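Local coordinates for putative cell surface hydrolase (Lactobacillus plantarum, PDB 3LP5), which is probably a cell-surface hydrolase of the alpha/beta hydrolase fold, though its substrate is not known, at residues D72-I77 and K148-K153; I111-L116 and Y193-Q198; L116-K121 and F152-R157. All blocks are in the same frame, centred on the assembly; numbering follows the deposited sequence.

In the fold
Going from the N terminus, the chain builds the first strands of the central sheet and then enters helix 74-92, where contact 1 begins. Helix 107-118 follows strand 99-105 and starts both contact 2 and, at its C-terminal end, contact 3. After strand 127-134 comes helix 150-157. There contact 1 closes a loop with 148-153, and contact 3 closes one with 152-157. The two share F152 and K153. Contact 2 closes last, at 193-198, so contact 3 lies within its loop while contact 1 crosses it. Helix 150-157 thus joins helices 74-92 and 107-118, and helix 191-195 reaches helix 107-118 beside it.

Contact 1 of 3, residues D72-I77 and K148-K153; sequences DGKANI and KTSMFK
K74 and M151 bring the first turns of two helices close together, with their CA atoms 5.5 Å apart. The contact is made by van der Waals touch and has no hydrogen bond across it. K74 holds CG anti to its backbone N (chi1 -180°), and the chain stays straight as far as CE. This lays the methylene groups along the start of helix 150-157. K74 CE comes 3.5 Å from S150 OG, and K74 CD lies 3.8 Å from M151 N. The chain then bends, and NZ makes a salt bridge to D78 and a long, weak ion pair with E154. M151 is folded at chi2 and chi3. M151 SD meets the branch methyl of I77, CG2, at 3.7 Å, and the two side chains cross at about a right angle. M151 SD is also 4.1 Å from K74 CB. T149 caps the second helix: its OG1 accepts from F152 N at 3.2 Å, nearly straight. G73 is the N-cap of the first helix. I77 also packs on N107 and I111 of helix 107-118. M151 touches M140 in a loop, and F152 turns to helix 191-195.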
loop_
_atom_site.group_PDB
_atom_site.type_symbol
_atom_site.label_atom_id
_atom_site.label_comp_id
_atom_site.label_asym_id
_atom_site.label_seq_id
_atom_site.Cartn_x
_atom_site.Cartn_y
_atom_site.Cartn_z
ATOM N N ASP A 72 3.952 -0.001 -15.511
ATOM C CA ASP A 72 2.970 -1.026 -15.189
ATOM C C ASP A 72 3.513 -2.345 -15.637
ATOM O O ASP A 72 4.492 -2.374 -16.354
ATOM C CB ASP A 72 1.649 -0.768 -15.926
ATOM C CG ASP A 72 0.733 0.215 -15.187
ATOM O OD1 ASP A 72 -0.236 0.712 -15.840
ATOM O OD2 ASP A 72 0.980 0.536 -13.980
ATOM N N GLY A 73 2.856 -3.426 -15.214
ATOM C CA GLY A 73 3.020 -4.749 -15.826
ATOM C C GLY A 73 3.906 -5.633 -14.971
ATOM O O GLY A 73 4.771 -5.106 -14.230
ATOM N N LYS A 74 3.706 -6.958 -15.086
ATOM C CA LYS A 74 4.423 -7.933 -14.265
ATOM C C LYS A 74 5.955 -7.796 -14.343
ATOM O O LYS A 74 6.618 -7.868 -13.315
ATOM C CB LYS A 74 4.036 -9.355 -14.599
ATOM C CG LYS A 74 4.746 -10.438 -13.772
ATOM C CD LYS A 74 4.195 -11.774 -14.178
ATOM C CE LYS A 74 4.733 -12.990 -13.426
ATOM N NZ LYS A 74 6.174 -12.893 -13.160
ATOM N N ALA A 75 6.501 -7.614 -15.551
ATOM C CA ALA A 75 7.921 -7.526 -15.680
ATOM C C ALA A 75 8.476 -6.383 -14.785
ATOM O O ALA A 75 9.536 -6.545 -14.139
ATOM C CB ALA A 75 8.291 -7.339 -17.089
ATOM N N ASN A 76 7.772 -5.233 -14.743
ATOM C CA ASN A 76 8.194 -4.164 -13.926
ATOM C C ASN A 76 7.929 -4.378 -12.434
ATOM O O ASN A 76 8.758 -4.022 -11.585
ATOM C CB ASN A 76 7.637 -2.811 -14.455
ATOM C CG ASN A 76 8.140 -2.513 -15.810
ATOM O OD1 ASN A 76 7.373 -2.296 -16.763
ATOM N ND2 ASN A 76 9.421 -2.561 -15.952
ATOM N N ILE A 77 6.799 -4.987 -12.130
ATOM C CA ILE A 77 6.403 -5.221 -10.769
ATOM C C ILE A 77 7.401 -6.193 -10.128
ATOM O O ILE A 77 7.769 -6.021 -8.949
ATOM C CB ILE A 77 4.963 -5.867 -10.692
ATOM C CG1 ILE A 77 3.883 -4.908 -11.246
ATOM C CG2 ILE A 77 4.651 -6.407 -9.252
ATOM C CD1 ILE A 77 3.785 -3.726 -10.530
ATOM N N LYS A 148 -6.881 -16.213 -14.888
ATOM C CA LYS A 148 -5.839 -15.780 -13.946
ATOM C C LYS A 148 -4.703 -15.230 -14.770
ATOM O O LYS A 148 -4.121 -15.954 -15.591
ATOM C CB LYS A 148 -5.317 -16.934 -13.106
ATOM C CG LYS A 148 -6.343 -17.534 -12.105
ATOM C CD LYS A 148 -5.816 -18.850 -11.475
ATOM C CE LYS A 148 -6.099 -20.084 -12.398
ATOM N NZ LYS A 148 -5.251 -21.291 -12.061
ATOM N N THR A 149 -4.413 -13.949 -14.596
ATOM C CA THR A 149 -3.226 -13.397 -15.220
ATOM C C THR A 149 -1.961 -14.001 -14.600
ATOM O O THR A 149 -1.952 -14.594 -13.504
ATOM C CB THR A 149 -3.174 -11.852 -15.126
ATOM O OG1 THR A 149 -3.169 -11.460 -13.747
ATOM C CG2 THR A 149 -4.358 -11.218 -15.852
ATOM N N SER A 150 -0.874 -13.853 -15.344
ATOM C CA SER A 150 0.437 -14.292 -14.926
ATOM C C SER A 150 0.816 -13.598 -13.599
ATOM O O SER A 150 1.360 -14.247 -12.692
ATOM C CB SER A 150 1.454 -13.948 -16.026
ATOM O OG SER A 150 2.642 -14.644 -15.730
ATOM N N MET A 151 0.538 -12.288 -13.515
ATOM C CA MET A 151 0.715 -11.513 -12.278
ATOM C C MET A 151 -0.009 -12.166 -11.115
ATOM O O MET A 151 0.601 -12.468 -10.104
ATOM C CB MET A 151 0.265 -10.024 -12.435
ATOM C CG MET A 151 0.448 -9.121 -11.166
ATOM S SD MET A 151 2.190 -8.582 -11.007
ATOM C CE MET A 151 2.968 -9.864 -10.053
ATOM N N PHE A 152 -1.306 -12.405 -11.258
ATOM C CA PHE A 152 -2.031 -12.976 -10.143
ATOM C C PHE A 152 -1.493 -14.399 -9.821
ATOM O O PHE A 152 -1.422 -14.779 -8.668
ATOM C CB PHE A 152 -3.506 -13.126 -10.502
ATOM C CG PHE A 152 -4.301 -13.837 -9.423
ATOM C CD1 PHE A 152 -4.597 -13.196 -8.225
ATOM C CD2 PHE A 152 -4.668 -15.172 -9.587
ATOM C CE1 PHE A 152 -5.320 -13.843 -7.213
ATOM C CE2 PHE A 152 -5.368 -15.835 -8.580
ATOM C CZ PHE A 152 -5.693 -15.151 -7.376
ATOM N N LYS A 153 -1.107 -15.159 -10.831
ATOM C CA LYS A 153 -0.573 -16.542 -10.619
ATOM C C LYS A 153 0.634 -16.481 -9.688
ATOM O O LYS A 153 0.753 -17.319 -8.797
ATOM C CB LYS A 153 -0.197 -17.197 -11.956
ATOM C CG LYS A 153 -1.472 -17.689 -12.729
ATOM C CD LYS A 153 -1.084 -18.402 -14.063
ATOM C CE LYS A 153 -2.281 -18.553 -14.998
ATOM N NZ LYS A 153 -1.857 -19.162 -16.316
#

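Contact 2 of 3, residues I111-L116 and Y193-Q198; sequences IWTLFL and YIFQDQ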
loop_
_atom_site.group_PDB
_atom_site.type_symbol
_atom_site.label_atom_id
_atom_site.label_comp_id
_atom_site.label_asym_id
_atom_site.label_seq_id
_atom_site.Cartn_x
_atom_site.Cartn_y
_atom_site.Cartn_z
ATOM N N ILE A 111 3.258 -4.548 -5.455
ATOM C CA ILE A 111 4.688 -4.499 -5.041
ATOM C C ILE A 111 4.869 -4.901 -3.569
ATOM O O ILE A 111 5.664 -5.828 -3.255
ATOM C CB ILE A 111 5.304 -3.159 -5.348
ATOM C CG1 ILE A 111 5.185 -2.886 -6.839
ATOM C CG2 ILE A 111 6.820 -3.126 -4.843
ATOM C CD1 ILE A 111 5.324 -1.353 -7.264
ATOM N N TRP A 112 4.092 -4.279 -2.673
ATOM C CA TRP A 112 4.116 -4.662 -1.246
ATOM C C TRP A 112 3.785 -6.129 -1.097
ATOM O O TRP A 112 4.461 -6.831 -0.349
ATOM C CB TRP A 112 3.098 -3.882 -0.340
ATOM C CG TRP A 112 3.642 -2.720 0.291
ATOM C CD1 TRP A 112 3.250 -1.394 0.077
ATOM C CD2 TRP A 112 4.766 -2.666 1.191
ATOM N NE1 TRP A 112 4.026 -0.552 0.850
ATOM C CE2 TRP A 112 4.987 -1.298 1.498
ATOM C CE3 TRP A 112 5.578 -3.647 1.806
ATOM C CZ2 TRP A 112 6.001 -0.876 2.392
ATOM C CZ3 TRP A 112 6.609 -3.221 2.688
ATOM C CH2 TRP A 112 6.803 -1.848 2.963
ATOM N N THR A 113 2.768 -6.614 -1.825
ATOM C CA THR A 113 2.369 -8.001 -1.550
ATOM C C THR A 113 3.470 -8.995 -1.880
ATOM O O THR A 113 3.666 -9.998 -1.196
ATOM C CB THR A 113 1.069 -8.411 -2.357
ATOM O OG1 THR A 113 -0.005 -7.535 -1.981
ATOM C CG2 THR A 113 0.649 -9.809 -2.014
ATOM N N LEU A 114 4.088 -8.793 -3.035
ATOM C CA LEU A 114 5.085 -9.694 -3.520
ATOM C C LEU A 114 6.303 -9.613 -2.538
ATOM O O LEU A 114 6.865 -10.630 -2.142
ATOM C CB LEU A 114 5.434 -9.327 -4.987
ATOM C CG LEU A 114 6.350 -10.317 -5.699
ATOM C CD1 LEU A 114 5.736 -11.710 -5.750
ATOM C CD2 LEU A 114 6.702 -9.815 -7.130
ATOM N N PHE A 115 6.694 -8.405 -2.154
ATOM C CA PHE A 115 7.768 -8.227 -1.165
ATOM C C PHE A 115 7.434 -9.011 0.125
ATOM O O PHE A 115 8.311 -9.711 0.650
ATOM C CB PHE A 115 7.952 -6.750 -0.849
ATOM C CG PHE A 115 8.779 -6.492 0.381
ATOM C CD1 PHE A 115 10.165 -6.490 0.308
ATOM C CD2 PHE A 115 8.171 -6.308 1.610
ATOM C CE1 PHE A 115 10.947 -6.291 1.457
ATOM C CE2 PHE A 115 8.951 -6.155 2.777
ATOM C CZ PHE A 115 10.319 -6.137 2.679
ATOM N N LEU A 116 6.163 -8.921 0.601
ATOM C CA LEU A 116 5.825 -9.556 1.870
ATOM C C LEU A 116 5.840 -11.078 1.763
ATOM O O LEU A 116 6.244 -11.760 2.706
ATOM C CB LEU A 116 4.501 -9.091 2.425
ATOM C CG LEU A 116 4.459 -7.585 2.711
ATOM C CD1 LEU A 116 3.001 -7.267 2.959
ATOM C CD2 LEU A 116 5.356 -7.164 3.934
ATOM N N TYR A 193 -8.558 -13.636 -2.761
ATOM C CA TYR A 193 -7.983 -14.987 -2.937
ATOM C C TYR A 193 -6.562 -15.127 -2.413
ATOM O O TYR A 193 -6.146 -16.221 -2.015
ATOM C CB TYR A 193 -8.015 -15.445 -4.430
ATOM C CG TYR A 193 -9.361 -15.267 -5.068
ATOM C CD1 TYR A 193 -10.494 -15.845 -4.504
ATOM C CD2 TYR A 193 -9.506 -14.476 -6.206
ATOM C CE1 TYR A 193 -11.742 -15.656 -5.060
ATOM C CE2 TYR A 193 -10.748 -14.303 -6.789
ATOM C CZ TYR A 193 -11.861 -14.890 -6.200
ATOM O OH TYR A 193 -13.114 -14.707 -6.750
ATOM N N ILE A 194 -5.829 -14.042 -2.425
ATOM C CA ILE A 194 -4.487 -13.985 -1.877
ATOM C C ILE A 194 -4.557 -13.940 -0.344
ATOM O O ILE A 194 -3.903 -14.711 0.352
ATOM C CB ILE A 194 -3.746 -12.789 -2.441
ATOM C CG1 ILE A 194 -3.424 -13.055 -3.922
ATOM C CG2 ILE A 194 -2.342 -12.631 -1.761
ATOM C CD1 ILE A 194 -3.411 -11.786 -4.774
ATOM N N PHE A 195 -5.405 -13.092 0.194
ATOM C CA PHE A 195 -5.320 -12.752 1.619
ATOM C C PHE A 195 -6.194 -13.591 2.552
ATOM O O PHE A 195 -5.731 -13.888 3.639
ATOM C CB PHE A 195 -5.583 -11.268 1.825
ATOM C CG PHE A 195 -4.492 -10.402 1.248
ATOM C CD1 PHE A 195 -3.208 -10.442 1.774
ATOM C CD2 PHE A 195 -4.740 -9.568 0.179
ATOM C CE1 PHE A 195 -2.185 -9.635 1.243
ATOM C CE2 PHE A 195 -3.722 -8.759 -0.348
ATOM C CZ PHE A 195 -2.448 -8.803 0.204
ATOM N N GLN A 196 -7.408 -14.004 2.143
ATOM C CA GLN A 196 -8.345 -14.547 3.116
ATOM C C GLN A 196 -7.744 -15.888 3.595
ATOM O O GLN A 196 -7.250 -16.712 2.801
ATOM C CB GLN A 196 -9.771 -14.814 2.539
ATOM C CG GLN A 196 -10.554 -13.584 2.097
ATOM C CD GLN A 196 -12.004 -13.896 1.542
ATOM O OE1 GLN A 196 -12.255 -14.725 0.542
ATOM N NE2 GLN A 196 -12.952 -13.222 2.169
ATOM N N ASP A 197 -7.781 -16.098 4.896
ATOM C CA ASP A 197 -7.142 -17.313 5.470
ATOM C C ASP A 197 -5.614 -17.453 5.305
ATOM O O ASP A 197 -5.062 -18.492 5.640
ATOM C CB ASP A 197 -7.882 -18.582 5.059
ATOM C CG ASP A 197 -9.189 -18.790 5.902
ATOM O OD1 ASP A 197 -9.788 -17.798 6.364
ATOM O OD2 ASP A 197 -9.606 -19.946 6.145
ATOM N N GLN A 198 -4.949 -16.423 4.809
ATOM C CA GLN A 198 -3.485 -16.368 4.869
ATOM C C GLN A 198 -3.023 -15.373 5.894
ATOM O O GLN A 198 -1.867 -15.444 6.280
ATOM C CB GLN A 198 -2.814 -16.016 3.521
ATOM C CG GLN A 198 -2.952 -17.090 2.495
ATOM C CD GLN A 198 -2.464 -18.497 2.996
ATOM O OE1 GLN A 198 -1.473 -18.622 3.710
ATOM N NE2 GLN A 198 -3.189 -19.536 2.606
#
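T113 meets I194 and F195 in a small, buried contact that covers about 105 Å² in all. The backbones stay well apart, with 9.1 Å between T113 CA and I194 CA, so side chains alone bridge the space.

The apolar part is made by methyl groups and one ring. T113 CG2 touches I194 CG2 at 4.1 Å, branch methyl against branch methyl, and the two side chains cross at a slant. T113 CG2 also lies 3.9 Å from F195 CZ. The ring of F195 comes from the direction opposite to T113, so its far end, CZ, does the touching. Within the second segment, I194 CG2 sits over the centre of the F195 ring, 4.1 Å above its plane. The same methyl therefore covers a ring face and meets T113. L131 of strand 127-134 and L162 of a loop also pack on F195.

In the alpha/beta hydrolase fold seen here, helix 107-118 follows strand 99-105 and a GxSxG turn that is probably the nucleophile elbow. T113 lies on this helix. Helix 191-195 belongs to the connection between strands 167-172 and 201-206.

The polar part is the T113 hydroxyl. T113 OG1 is 3.5 Å from F195 CZ, at the ring edge and near its plane. It is also hydrogen-bonded to G109 O, one turn earlier in its own helix. OG1 lies beside the backbone N (chi1 -60°), within reach of G109 O, and CG2 is set toward I194.

The helix of the second segment stops at F195, whose O accepts from Q198 N at 2.9 Å. Y138 in a loop touches both T113 and I194.

Contact 3 of 3, residues L116-K121 and F152-R157; sequences LERYLK and FKELYR
E117 and R118 form the last turn of helix 107-118, the helix that follows the probable nucleophile elbow of this alpha/beta hydrolase fold. They reach across to E154 and L155 of helix 150-157. The closest pair of CA atoms is E117 CA and L155 CA, 7.9 Å apart.

E117 is buried and points its carboxylate at the backbone of L155. CG stands anti to the carbonyl carbon (chi1 -70°) and the chain is extended beyond it, which carries the acid to helix 150-157. E117 OE2 lies 2.5 Å from L155 O. A separation this short would fit a proton held on the acid. The other oxygen, E117 OE1, is 3.4 Å from L155 O, where both atoms are acceptors, and 4.0 Å from L155 CD2. One carboxylate therefore meets both the main chain and the side chain of L155. With an alanine here, L155 O is likely to lose the acid that faces it, and a gap may open between the two helices.

R118 and E154 make a salt bridge nearer the surface. R118 NH1 is 3.3 Å from E154 OE2, which sits at the edge of the guanidinium, near its plane. The carboxylate is turned steeply against it, the two planes lying 78° apart. R118 reaches this place through a bend at chi3, while E154 stretches out to meet it. R118 also makes a cation-pi contact with Y158.

The E117 side chain touches Y158, R159 and L162 in the loop after helix 150-157. L155 packs on T113 and L114 earlier in helix 107-118. I194 of helix 191-195 reaches both E117 and L155, and E154 rests on L114.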
loop_
_atom_site.group_PDB
_atom_site.type_symbol
_atom_site.label_atom_id
_atom_site.label_comp_id
_atom_site.label_asym_id
_atom_site.label_seq_id
_atom_site.Cartn_x
_atom_site.Cartn_y
_atom_site.Cartn_z
ATOM N N LEU A 116 6.163 -8.921 0.601
ATOM C CA LEU A 116 5.825 -9.556 1.870
ATOM C C LEU A 116 5.840 -11.078 1.763
ATOM O O LEU A 116 6.244 -11.760 2.706
ATOM C CB LEU A 116 4.501 -9.091 2.425
ATOM C CG LEU A 116 4.459 -7.585 2.711
ATOM C CD1 LEU A 116 3.001 -7.267 2.959
ATOM C CD2 LEU A 116 5.356 -7.164 3.934
ATOM N N GLU A 117 5.454 -11.594 0.594
ATOM C CA GLU A 117 5.378 -13.049 0.381
ATOM C C GLU A 117 6.776 -13.653 0.246
ATOM O O GLU A 117 6.979 -14.775 0.701
ATOM C CB GLU A 117 4.654 -13.391 -0.939
ATOM C CG GLU A 117 3.204 -13.091 -0.903
ATOM C CD GLU A 117 2.532 -13.337 -2.229
ATOM O OE1 GLU A 117 3.190 -13.244 -3.253
ATOM O OE2 GLU A 117 1.342 -13.652 -2.255
ATOM N N ARG A 118 7.700 -12.924 -0.415
ATOM C CA ARG A 118 9.004 -13.474 -0.821
ATOM C C ARG A 118 10.235 -12.931 -0.096
ATOM O O ARG A 118 11.219 -13.679 0.104
ATOM C CB ARG A 118 9.181 -13.301 -2.326
ATOM C CG ARG A 118 8.055 -13.955 -3.124
ATOM C CD ARG A 118 8.448 -14.051 -4.564
ATOM N NE ARG A 118 9.218 -15.281 -4.778
ATOM C CZ ARG A 118 9.653 -15.700 -5.965
ATOM N NH1 ARG A 118 9.390 -14.961 -7.038
ATOM N NH2 ARG A 118 10.327 -16.870 -6.079
ATOM N N TYR A 119 10.200 -11.648 0.301
ATOM C CA TYR A 119 11.449 -10.977 0.674
ATOM C C TYR A 119 11.500 -10.491 2.105
ATOM O O TYR A 119 12.583 -10.280 2.663
ATOM C CB TYR A 119 11.713 -9.804 -0.290
ATOM C CG TYR A 119 11.775 -10.243 -1.739
ATOM C CD1 TYR A 119 12.424 -11.416 -2.089
ATOM C CD2 TYR A 119 11.155 -9.468 -2.765
ATOM C CE1 TYR A 119 12.444 -11.852 -3.433
ATOM C CE2 TYR A 119 11.194 -9.893 -4.091
ATOM C CZ TYR A 119 11.847 -11.068 -4.404
ATOM O OH TYR A 119 11.956 -11.463 -5.706
ATOM N N LEU A 120 10.352 -10.286 2.718
ATOM C CA LEU A 120 10.402 -9.794 4.118
ATOM C C LEU A 120 11.110 -10.797 5.080
ATOM O O LEU A 120 11.853 -10.364 5.995
ATOM C CB LEU A 120 9.005 -9.388 4.630
ATOM C CG LEU A 120 8.940 -9.038 6.125
ATOM C CD1 LEU A 120 9.677 -7.740 6.378
ATOM C CD2 LEU A 120 7.518 -8.988 6.663
ATOM N N LYS A 121 10.904 -12.102 4.883
ATOM C CA LYS A 121 11.652 -13.131 5.656
ATOM C C LYS A 121 13.189 -12.927 5.639
ATOM O O LYS A 121 13.853 -13.566 6.401
ATOM C CB LYS A 121 11.345 -14.537 5.148
ATOM C CG LYS A 121 11.900 -14.794 3.729
ATOM C CD LYS A 121 11.542 -16.202 3.303
ATOM C CE LYS A 121 11.342 -16.350 1.795
ATOM N NZ LYS A 121 11.702 -17.746 1.509
ATOM N N PHE A 152 -1.306 -12.405 -11.258
ATOM C CA PHE A 152 -2.031 -12.976 -10.143
ATOM C C PHE A 152 -1.493 -14.399 -9.821
ATOM O O PHE A 152 -1.422 -14.779 -8.668
ATOM C CB PHE A 152 -3.506 -13.126 -10.502
ATOM C CG PHE A 152 -4.301 -13.837 -9.423
ATOM C CD1 PHE A 152 -4.597 -13.196 -8.225
ATOM C CD2 PHE A 152 -4.668 -15.172 -9.587
ATOM C CE1 PHE A 152 -5.320 -13.843 -7.213
ATOM C CE2 PHE A 152 -5.368 -15.835 -8.580
ATOM C CZ PHE A 152 -5.693 -15.151 -7.376
ATOM N N LYS A 153 -1.107 -15.159 -10.831
ATOM C CA LYS A 153 -0.573 -16.542 -10.619
ATOM C C LYS A 153 0.634 -16.481 -9.688
ATOM O O LYS A 153 0.753 -17.319 -8.797
ATOM C CB LYS A 153 -0.197 -17.197 -11.956
ATOM C CG LYS A 153 -1.472 -17.689 -12.729
ATOM C CD LYS A 153 -1.084 -18.402 -14.063
ATOM C CE LYS A 153 -2.281 -18.553 -14.998
ATOM N NZ LYS A 153 -1.857 -19.162 -16.316
ATOM N N GLU A 154 1.477 -15.462 -9.846
ATOM C CA GLU A 154 2.656 -15.358 -9.026
ATOM C C GLU A 154 2.265 -14.907 -7.613
ATOM O O GLU A 154 2.718 -15.502 -6.665
ATOM C CB GLU A 154 3.688 -14.394 -9.649
ATOM C CG GLU A 154 4.966 -14.237 -8.779
ATOM C CD GLU A 154 5.977 -13.201 -9.263
ATOM O OE1 GLU A 154 5.633 -12.199 -9.963
ATOM O OE2 GLU A 154 7.134 -13.335 -8.875
ATOM N N LEU A 155 1.413 -13.897 -7.457
ATOM C CA LEU A 155 0.943 -13.516 -6.094
ATOM C C LEU A 155 0.190 -14.648 -5.385
ATOM O O LEU A 155 0.295 -14.769 -4.168
ATOM C CB LEU A 155 0.040 -12.308 -6.117
ATOM C CG LEU A 155 0.659 -11.079 -6.797
ATOM C CD1 LEU A 155 -0.378 -9.965 -7.009
ATOM C CD2 LEU A 155 1.752 -10.536 -5.833
ATOM N N TYR A 156 -0.536 -15.475 -6.134
ATOM C CA TYR A 156 -1.333 -16.516 -5.454
ATOM C C TYR A 156 -0.400 -17.643 -5.082
ATOM O O TYR A 156 -0.471 -18.211 -3.994
ATOM C CB TYR A 156 -2.389 -17.023 -6.425
ATOM C CG TYR A 156 -3.372 -17.990 -5.858
ATOM C CD1 TYR A 156 -4.322 -17.574 -4.928
ATOM C CD2 TYR A 156 -3.385 -19.323 -6.277
ATOM C CE1 TYR A 156 -5.297 -18.476 -4.401
ATOM C CE2 TYR A 156 -4.347 -20.254 -5.755
ATOM C CZ TYR A 156 -5.283 -19.819 -4.793
ATOM O OH TYR A 156 -6.231 -20.734 -4.284
ATOM N N ARG A 157 0.550 -17.926 -5.961
ATOM C CA ARG A 157 1.477 -19.033 -5.706
ATOM C C ARG A 157 2.302 -18.825 -4.435
ATOM O O ARG A 157 2.675 -19.798 -3.755
ATOM C CB ARG A 157 2.451 -19.222 -6.887
ATOM C CG ARG A 157 3.299 -20.513 -6.720
ATOM C CD ARG A 157 4.606 -20.518 -7.557
ATOM N NE ARG A 157 5.747 -21.258 -6.919
ATOM C CZ ARG A 157 5.708 -22.242 -5.978
ATOM N NH1 ARG A 157 4.570 -22.737 -5.464
ATOM N NH2 ARG A 157 6.860 -22.761 -5.544
#